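Local coordinates for protein mevalonate diphosphate decarboxylase (Legionella pneumophila, PDB 3LTO) that probably catalyses the ATP-dependent decarboxylation of mevalonate diphosphate to isopentenyl diphosphate, a step of isoprenoid biosynthesis, at residues 3-7 and 115-120. Numbering follows the deposited sequence.
Sequences WFAQA and AALTKC
Strand 3-7 runs extended across helix 115-120, the axes 6.4 Å apart at closest approach and their N-to-C directions 143° apart, roughly antiparallel. Strand alternation turns the CA-to-CB bonds of W3, A5 and A7 toward the helix and those of F4 and Q6 away. Alanines A5, A7, A115 and A116 allow the close fit: A5 CA lies 4.8 Å from C120 CA, and Q6 CA 4.7 Å from A116 CA. A5 CB sits 3.4 Å from C120 N and 3.6 Å from C120 CB. The t rotamer of C120 places C120 SG 3.3 Å from W3 O and 3.7 Å from W3 CB; the W3 indole leads off to hydrogen-bond E127. This is the α/β layering of the GHMP-kinase-like N-terminal domain, helix 110-129 packing on the sheet that pairs strands 2-12 and 31-47. A7 CB lies 3.4 Å from both A115 CB and A116 N. K119 (chi1 m, chi3 p) reaches the strand, where K119 NZ donates a 2.8 Å hydrogen bond to Q6 O.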
# COMPACT_ATOMS: atom_id res chain seq x y z
N TRP A 3 30.48 -5.19 -7.59
CA TRP A 3 29.45 -4.15 -7.63
C TRP A 3 29.50 -3.48 -6.27
O TRP A 3 29.81 -4.13 -5.27
CB TRP A 3 28.08 -4.79 -7.88
CG TRP A 3 28.00 -5.48 -9.21
CD1 TRP A 3 27.61 -4.93 -10.39
CD2 TRP A 3 28.36 -6.84 -9.50
NE1 TRP A 3 27.69 -5.85 -11.40
CE2 TRP A 3 28.15 -7.04 -10.89
CE3 TRP A 3 28.83 -7.91 -8.73
CZ2 TRP A 3 28.40 -8.26 -11.52
CZ3 TRP A 3 29.08 -9.13 -9.36
CH2 TRP A 3 28.86 -9.30 -10.74
N PHE A 4 29.20 -2.19 -6.22
CA PHE A 4 29.24 -1.44 -4.97
C PHE A 4 28.08 -0.46 -4.90
O PHE A 4 27.74 0.17 -5.90
CB PHE A 4 30.57 -0.68 -4.89
CG PHE A 4 30.79 0.06 -3.60
CD1 PHE A 4 31.29 -0.59 -2.48
CD2 PHE A 4 30.57 1.43 -3.53
CE1 PHE A 4 31.56 0.11 -1.30
CE2 PHE A 4 30.83 2.15 -2.35
CZ PHE A 4 31.33 1.48 -1.24
N ALA A 5 27.46 -0.34 -3.73
CA ALA A 5 26.35 0.59 -3.54
C ALA A 5 26.32 1.07 -2.09
O ALA A 5 26.86 0.42 -1.20
CB ALA A 5 25.02 -0.07 -3.91
N GLN A 6 25.68 2.20 -1.87
CA GLN A 6 25.58 2.77 -0.54
C GLN A 6 24.15 3.24 -0.28
O GLN A 6 23.38 3.45 -1.20
CB GLN A 6 26.55 3.95 -0.39
CG GLN A 6 28.00 3.56 -0.64
CD GLN A 6 28.96 4.72 -0.41
OE1 GLN A 6 28.86 5.75 -1.06
NE2 GLN A 6 29.90 4.54 0.51
N ALA A 7 23.81 3.38 0.99
CA ALA A 7 22.49 3.83 1.37
C ALA A 7 22.62 4.57 2.69
O ALA A 7 23.50 4.27 3.50
CB ALA A 7 21.54 2.64 1.52
N ALA A 115 19.29 -1.53 2.86
CA ALA A 115 19.03 -0.68 1.69
C ALA A 115 20.20 -0.79 0.72
O ALA A 115 20.00 -0.94 -0.49
CB ALA A 115 18.82 0.77 2.11
N ALA A 116 21.42 -0.71 1.25
CA ALA A 116 22.65 -0.81 0.44
C ALA A 116 22.71 -2.17 -0.26
O ALA A 116 23.01 -2.25 -1.44
CB ALA A 116 23.89 -0.63 1.33
N LEU A 117 22.43 -3.24 0.48
CA LEU A 117 22.44 -4.57 -0.11
C LEU A 117 21.42 -4.64 -1.24
O LEU A 117 21.69 -5.19 -2.30
CB LEU A 117 22.11 -5.63 0.95
CG LEU A 117 21.97 -7.07 0.41
CD1 LEU A 117 23.21 -7.44 -0.40
CD2 LEU A 117 21.79 -8.03 1.57
N THR A 118 20.23 -4.09 -1.00
CA THR A 118 19.19 -4.12 -2.02
C THR A 118 19.66 -3.42 -3.29
O THR A 118 19.52 -3.95 -4.39
CB THR A 118 17.90 -3.45 -1.53
OG1 THR A 118 17.39 -4.14 -0.38
CG2 THR A 118 16.85 -3.47 -2.64
N LYS A 119 20.21 -2.22 -3.12
CA LYS A 119 20.70 -1.43 -4.25
C LYS A 119 21.83 -2.12 -4.99
O LYS A 119 21.82 -2.19 -6.22
CB LYS A 119 21.14 -0.04 -3.75
CG LYS A 119 19.99 0.73 -3.13
CD LYS A 119 20.44 1.97 -2.37
CE LYS A 119 20.86 3.11 -3.28
NZ LYS A 119 21.04 4.38 -2.51
N CYS A 120 22.81 -2.63 -4.25
CA CYS A 120 23.93 -3.31 -4.90
C CYS A 120 23.50 -4.59 -5.62
O CYS A 120 23.91 -4.84 -6.75
CB CYS A 120 25.01 -3.64 -3.86
SG CYS A 120 26.57 -4.17 -4.58